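Local coordinates for protein sphingomyelinase-c (Listeria ivanovii, PDB 1ZWX) that is a sphingomyelinase of the endonuclease/exonuclease/phosphatase family, built on the DNase I-like fold with two facing mixed beta-sheets and helices outside them, at residues 171-174 and 175-179; 204-207 and 208-212. All coordinates share one frame; numbering follows the deposited sequence. Where two conformers were deposited one is given.

Contact 1 (171-174 with 175-179) comes first along the chain, on helix 161-182, which connects strands 143-151 and 189-193 of one mixed sheet. Contact 2 (204-207 with 208-212) follows on helix 203-212, after the second of these strands. Each is a local, turn-to-turn contact, and their centres lie about 12 Å apart on the same side of the chain's centre. The two helices touch directly: Q176 NE2, which also hydrogen-bonds E253, lies 2.9 Å from L212 O, a probable hydrogen bond, and M172 CB packs 3.7 Å from L212 CD2. The pair thus forms a helical layer on one sheet of the DNase I-like fold, with helix 203-212 also reaching strand 248-252.

Contact 1 (171-174 and 175-179); sequences QMQE and IQTFI
With CG trans to the backbone nitrogen (chi1 -177°) and the chain folded at chi2 (62°), Q173 turns its carboxamide along helix 161-182 toward T177, one turn on. This helix is the crossover of the beta-alpha-beta unit formed with strands 143-151 and 189-193. T177 meets the amide with OG1, held beside its own backbone nitrogen. Q173 NE2 donates to T177 OG1 at 3.0 Å; an N-H...O angle of 174° makes the bond almost straight, and the hydroxyl oxygen lies practically in the amide plane. The two side chains cross at about a right angle, with Q173 CG 3.8 Å from T177 OG1. In the main chain, T177 N donates to Q173 O at 2.8 Å, so one i to i+4 pair is tied twice, by main chain and by side chain.

The neighbouring flank, one residue on at E174 and F178, is buried. E174 turns its carboxylate to H117 and the backbone nitrogen of Q120, while the F178 ring meets Y135 and F133 edge-to-face. Regular helical bonds run through this part too: F178 N reaches E174 O at 3.1 Å. I175 N bonds to Q171 O at 3.2 Å, and I175 CG1 rests 3.6 Å from that same oxygen.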
ATOM      1  N   GLN A 171      13.320  -6.358  -5.341  1.00 20.03           N
ATOM      2  CA  GLN A 171      12.550  -5.103  -5.154  1.00 20.75           C
ATOM      3  C   GLN A 171      12.773  -4.528  -3.757  1.00 21.01           C
ATOM      4  O   GLN A 171      12.897  -3.321  -3.605  1.00 22.00           O
ATOM      5  CB  GLN A 171      11.059  -5.373  -5.410  1.00 19.88           C
ATOM      6  CG  GLN A 171      10.819  -5.623  -6.921  1.00 18.89           C
ATOM      7  CD  GLN A 171       9.382  -6.000  -7.222  1.00 18.27           C
ATOM      8  OE1 GLN A 171       8.623  -6.305  -6.317  1.00 18.59           O
ATOM      9  NE2 GLN A 171       9.011  -5.966  -8.514  1.00 18.56           N
ATOM     10  N   MET A 172      12.825  -5.383  -2.735  1.00 22.51           N
ATOM     11  CA  MET A 172      13.194  -4.901  -1.399  1.00 23.93           C
ATOM     12  C   MET A 172      14.580  -4.247  -1.375  1.00 23.69           C
ATOM     13  O   MET A 172      14.752  -3.200  -0.717  1.00 23.48           O
ATOM     14  CB  MET A 172      13.057  -5.991  -0.340  1.00 24.18           C
ATOM     15  CG  MET A 172      11.727  -6.595  -0.407  1.00 25.13           C
ATOM     16  SD  MET A 172      10.783  -7.206   0.934  0.50 25.58           S
ATOM     17  CE  MET A 172       9.296  -7.673   0.047  0.50 27.07           C
ATOM     18  N   GLN A 173      15.550  -4.838  -2.083  1.00 23.33           N
ATOM     19  CA  GLN A 173      16.863  -4.225  -2.238  1.00 23.19           C
ATOM     20  C   GLN A 173      16.787  -2.868  -2.930  1.00 23.44           C
ATOM     21  O   GLN A 173      17.517  -1.958  -2.534  1.00 21.46           O
ATOM     22  CB  GLN A 173      17.884  -5.104  -2.992  1.00 23.07           C
ATOM     23  CG  GLN A 173      19.296  -4.461  -3.066  1.00 23.19           C
ATOM     24  CD  GLN A 173      19.894  -4.261  -1.642  1.00 28.53           C
ATOM     25  OE1 GLN A 173      19.965  -5.199  -0.833  1.00 28.26           O
ATOM     26  NE2 GLN A 173      20.287  -3.026  -1.334  1.00 29.73           N
ATOM     27  N   GLU A 174      15.962  -2.743  -3.982  1.00 21.46           N
ATOM     28  CA  GLU A 174      15.797  -1.432  -4.634  1.00 23.34           C
ATOM     29  C   GLU A 174      15.426  -0.350  -3.615  1.00 21.56           C
ATOM     30  O   GLU A 174      15.947   0.746  -3.695  1.00 22.77           O
ATOM     31  CB  GLU A 174      14.782  -1.476  -5.784  1.00 22.64           C
ATOM     32  CG  GLU A 174      15.258  -2.329  -6.990  1.00 25.25           C
ATOM     33  CD  GLU A 174      14.407  -2.116  -8.252  1.00 25.92           C
ATOM     34  OE1 GLU A 174      13.998  -0.978  -8.506  1.00 29.72           O
ATOM     35  OE2 GLU A 174      14.145  -3.095  -8.984  1.00 29.70           O
ATOM     36  N   ILE A 175      14.557  -0.692  -2.671  1.00 21.09           N
ATOM     37  CA  ILE A 175      14.110   0.229  -1.623  1.00 21.93           C
ATOM     38  C   ILE A 175      15.291   0.586  -0.687  1.00 23.28           C
ATOM     39  O   ILE A 175      15.564   1.764  -0.414  1.00 22.67           O
ATOM     40  CB  ILE A 175      12.961  -0.369  -0.860  1.00 21.43           C
ATOM     41  CG1 ILE A 175      11.684  -0.430  -1.763  1.00 19.44           C
ATOM     42  CG2 ILE A 175      12.670   0.390   0.453  1.00 21.82           C
ATOM     43  CD1 ILE A 175      10.567  -1.237  -1.125  1.00 19.16           C
ATOM     44  N   GLN A 176      16.007  -0.435  -0.230  1.00 23.49           N
ATOM     45  CA  GLN A 176      17.159  -0.171   0.654  1.00 25.18           C
ATOM     46  C   GLN A 176      18.266   0.583  -0.029  1.00 24.59           C
ATOM     47  O   GLN A 176      18.904   1.408   0.603  1.00 26.26           O
ATOM     48  CB  GLN A 176      17.678  -1.444   1.309  1.00 25.96           C
ATOM     49  CG  GLN A 176      17.215  -1.645   2.754  1.00 29.80           C
ATOM     50  CD  GLN A 176      17.543  -0.466   3.700  1.00 30.91           C
ATOM     51  OE1 GLN A 176      18.601   0.149   3.615  1.00 34.75           O
ATOM     52  NE2 GLN A 176      16.609  -0.160   4.599  1.00 33.00           N
ATOM     53  N   THR A 177      18.526   0.318  -1.306  1.00 24.20           N
ATOM     54  CA  THR A 177      19.541   1.054  -2.051  1.00 24.72           C
ATOM     55  C   THR A 177      19.190   2.538  -2.137  1.00 25.95           C
ATOM     56  O   THR A 177      20.062   3.432  -2.034  1.00 25.45           O
ATOM     57  CB  THR A 177      19.709   0.464  -3.472  1.00 24.00           C
ATOM     58  OG1 THR A 177      20.262  -0.846  -3.360  1.00 25.42           O
ATOM     59  CG2 THR A 177      20.597   1.295  -4.370  1.00 26.17           C
ATOM     60  N   PHE A 178      17.900   2.795  -2.329  1.00 25.41           N
ATOM     61  CA  PHE A 178      17.429   4.176  -2.441  1.00 25.93           C
ATOM     62  C   PHE A 178      17.634   4.877  -1.099  1.00 25.22           C
ATOM     63  O   PHE A 178      18.193   5.964  -1.078  1.00 26.76           O
ATOM     64  CB  PHE A 178      15.959   4.203  -2.929  1.00 25.87           C
ATOM     65  CG  PHE A 178      15.273   5.521  -2.711  1.00 26.70           C
ATOM     66  CD1 PHE A 178      15.383   6.530  -3.655  1.00 32.01           C
ATOM     67  CD2 PHE A 178      14.522   5.745  -1.558  1.00 28.96           C
ATOM     68  CE1 PHE A 178      14.763   7.760  -3.452  1.00 33.05           C
ATOM     69  CE2 PHE A 178      13.891   6.977  -1.342  1.00 31.68           C
ATOM     70  CZ  PHE A 178      14.027   7.981  -2.295  1.00 30.46           C
ATOM     71  N   ILE A 179      17.205   4.247  -0.004  1.00 26.19           N
ATOM     72  CA  ILE A 179      17.359   4.759   1.356  1.00 26.98           C
ATOM     73  C   ILE A 179      18.837   5.046   1.698  1.00 28.90           C
ATOM     74  O   ILE A 179      19.164   6.099   2.279  1.00 28.30           O
ATOM     75  CB  ILE A 179      16.762   3.804   2.418  1.00 26.90           C
ATOM     76  CG1 ILE A 179      15.243   3.665   2.263  1.00 25.26           C
ATOM     77  CG2 ILE A 179      17.117   4.264   3.844  1.00 27.42           C
ATOM     78  CD1 ILE A 179      14.573   2.748   3.247  1.00 26.54           C
TER

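Contact 2 (204-207 and 208-212); sequences EYHD and MLKLL. Unlike the reference sequence in segment 208-212: L209 (reference Phe).
Helix 203-212 packs against helix 161-182 and strand 248-252 of the DNase I-like fold, and side chains one turn apart along it form this contact: Y205 with M208 and L209 on its inner part, H206 with K210 on its outer one. Two apolar side chains reach the Y205 ring from the same side of its plane, at different parts of its rim. M208 bends at chi3 (69°), which carries its methyl CE to 3.6 Å from Y205 CD1, whereas L209 sends CD1 to 3.6 Å from Y205 CE2 on the other half of the ring. Both approach the ring obliquely. Y205 OH bonds to S216, and F251 and Y200 also pack against the tyrosine.

On the exposed side, H206 ND1 donates to the neighbouring D207 OD1 at 3.0 Å, with an N-H...O angle of 161°. The acceptor lies near the imidazole plane and uses the lone pair anti to OD2, which itself is salt-bridged to R165; this bond restrains the ring's rotation from that edge. At the far nitrogen the link to K210 is indirect. H206 NE2 and K210 NZ stand 3.3 Å apart at an angle too poor for a bond, but one water lies 3.0 Å from both H206 NE2 and K210 NZ. A second water accepts from K210 NZ, donates to H206 O at 2.8 Å, and sits over one face of the H206 ring, offset toward its rim.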
ATOM      1  N   GLU A 204      10.351 -16.370   4.200  1.00 25.93           N
ATOM      2  CA  GLU A 204      10.444 -15.156   3.389  1.00 24.72           C
ATOM      3  C   GLU A 204      10.212 -13.905   4.272  1.00 24.43           C
ATOM      4  O   GLU A 204      10.863 -12.897   4.076  1.00 25.36           O
ATOM      5  CB  GLU A 204       9.466 -15.154   2.207  1.00 24.96           C
ATOM      6  CG  GLU A 204       9.763 -13.991   1.243  1.00 24.47           C
ATOM      7  CD  GLU A 204       8.821 -13.901   0.044  1.00 24.32           C
ATOM      8  OE1 GLU A 204       9.128 -13.159  -0.905  1.00 26.26           O
ATOM      9  OE2 GLU A 204       7.807 -14.564   0.059  1.00 24.22           O
ATOM     10  N   TYR A 205       9.298 -13.992   5.225  1.00 24.56           N
ATOM     11  CA  TYR A 205       9.074 -12.891   6.185  1.00 25.35           C
ATOM     12  C   TYR A 205      10.357 -12.573   6.963  1.00 25.83           C
ATOM     13  O   TYR A 205      10.797 -11.427   7.010  1.00 24.93           O
ATOM     14  CB  TYR A 205       7.940 -13.195   7.146  1.00 25.35           C
ATOM     15  CG  TYR A 205       7.674 -12.008   8.074  1.00 26.85           C
ATOM     16  CD1 TYR A 205       6.849 -10.938   7.664  1.00 26.87           C
ATOM     17  CD2 TYR A 205       8.275 -11.933   9.326  1.00 26.94           C
ATOM     18  CE1 TYR A 205       6.621  -9.842   8.497  1.00 26.08           C
ATOM     19  CE2 TYR A 205       8.045 -10.823  10.181  1.00 26.34           C
ATOM     20  CZ  TYR A 205       7.238  -9.786   9.748  1.00 26.84           C
ATOM     21  OH  TYR A 205       7.009  -8.716  10.584  1.00 27.18           O
ATOM     22  N   HIS A 206      10.989 -13.607   7.523  1.00 26.99           N
ATOM     23  CA  HIS A 206      12.294 -13.456   8.180  1.00 27.55           C
ATOM     24  C   HIS A 206      13.271 -12.716   7.320  1.00 27.04           C
ATOM     25  O   HIS A 206      13.892 -11.735   7.773  1.00 26.65           O
ATOM     26  CB  HIS A 206      12.882 -14.832   8.604  1.00 29.19           C
ATOM     27  CG  HIS A 206      14.308 -14.751   9.062  1.00 33.51           C
ATOM     28  ND1 HIS A 206      15.368 -14.624   8.188  1.00 38.31           N
ATOM     29  CD2 HIS A 206      14.846 -14.742  10.308  1.00 37.53           C
ATOM     30  CE1 HIS A 206      16.497 -14.542   8.873  1.00 39.18           C
ATOM     31  NE2 HIS A 206      16.207 -14.605  10.161  1.00 39.04           N
ATOM     32  N   ASP A 207      13.411 -13.142   6.061  1.00 26.01           N
ATOM     33  CA  ASP A 207      14.356 -12.512   5.164  1.00 25.35           C
ATOM     34  C   ASP A 207      13.999 -11.072   4.803  1.00 25.44           C
ATOM     35  O   ASP A 207      14.892 -10.238   4.610  1.00 25.57           O
ATOM     36  CB  ASP A 207      14.504 -13.327   3.883  1.00 26.53           C
ATOM     37  CG  ASP A 207      15.360 -14.588   4.085  1.00 29.38           C
ATOM     38  OD1 ASP A 207      15.626 -15.002   5.248  1.00 31.06           O
ATOM     39  OD2 ASP A 207      15.731 -15.160   3.065  1.00 35.44           O
ATOM     40  N   MET A 208      12.703 -10.808   4.645  1.00 24.91           N
ATOM     41  CA  MET A 208      12.228  -9.434   4.363  1.00 24.61           C
ATOM     42  C   MET A 208      12.696  -8.462   5.451  1.00 23.80           C
ATOM     43  O   MET A 208      13.130  -7.351   5.137  1.00 24.51           O
ATOM     44  CB  MET A 208      10.708  -9.380   4.303  1.00 23.55           C
ATOM     45  CG  MET A 208      10.168  -7.914   4.192  1.00 22.15           C
ATOM     46  SD  MET A 208       8.424  -7.870   3.721  1.00 24.58           S
ATOM     47  CE  MET A 208       7.640  -8.504   5.159  1.00 19.81           C
ATOM     48  N   LEU A 209      12.596  -8.886   6.710  1.00 24.46           N
ATOM     49  CA  LEU A 209      13.086  -8.055   7.841  1.00 25.86           C
ATOM     50  C   LEU A 209      14.531  -7.629   7.590  1.00 25.88           C
ATOM     51  O   LEU A 209      14.899  -6.438   7.750  1.00 25.53           O
ATOM     52  CB  LEU A 209      12.860  -8.723   9.218  1.00 26.55           C
ATOM     53  CG  LEU A 209      11.423  -9.078   9.649  1.00 28.17           C
ATOM     54  CD1 LEU A 209      11.353  -9.600  11.069  1.00 29.30           C
ATOM     55  CD2 LEU A 209      10.418  -7.931   9.422  1.00 28.63           C
ATOM     56  N   LYS A 210      15.355  -8.555   7.097  1.00 24.54           N
ATOM     57  CA  LYS A 210      16.752  -8.236   6.842  1.00 24.13           C
ATOM     58  C   LYS A 210      16.966  -7.378   5.611  1.00 23.62           C
ATOM     59  O   LYS A 210      17.857  -6.525   5.575  1.00 23.43           O
ATOM     60  CB  LYS A 210      17.608  -9.535   6.732  1.00 24.95           C
ATOM     61  CG  LYS A 210      17.656 -10.378   8.006  1.00 24.85           C
ATOM     62  CD  LYS A 210      18.453  -9.660   9.113  1.00 29.43           C
ATOM     63  CE  LYS A 210      18.750 -10.534  10.352  1.00 32.44           C
ATOM     64  NZ  LYS A 210      17.851 -11.717  10.445  1.00 35.42           N
ATOM     65  N   LEU A 211      16.180  -7.633   4.569  1.00 22.71           N
ATOM     66  CA  LEU A 211      16.394  -6.954   3.287  1.00 23.38           C
ATOM     67  C   LEU A 211      15.925  -5.489   3.340  1.00 23.02           C
ATOM     68  O   LEU A 211      16.517  -4.640   2.691  1.00 24.77           O
ATOM     69  CB  LEU A 211      15.613  -7.660   2.176  1.00 22.56           C
ATOM     70  CG  LEU A 211      16.165  -9.029   1.727  1.00 26.03           C
ATOM     71  CD1 LEU A 211      15.135  -9.806   0.881  1.00 27.95           C
ATOM     72  CD2 LEU A 211      17.422  -8.814   0.945  1.00 28.32           C
ATOM     73  N   LEU A 212      14.841  -5.246   4.054  1.00 23.54           N
ATOM     74  CA  LEU A 212      14.313  -3.864   4.275  1.00 23.94           C
ATOM     75  C   LEU A 212      14.928  -3.210   5.501  1.00 24.59           C
ATOM     76  O   LEU A 212      14.730  -1.994   5.726  1.00 24.90           O
ATOM     77  CB  LEU A 212      12.800  -3.897   4.482  1.00 23.32           C
ATOM     78  CG  LEU A 212      11.906  -4.215   3.260  1.00 24.68           C
ATOM     79  CD1 LEU A 212      10.450  -4.130   3.677  1.00 23.58           C
ATOM     80  CD2 LEU A 212      12.201  -3.291   2.060  1.00 25.31           C
TER
HETATM   81  O   HOH W   1      14.823 -11.478  10.412  1.00 36.83           O
HETATM   82  O   HOH W   2      17.663 -13.816  12.613  1.00 50.97           O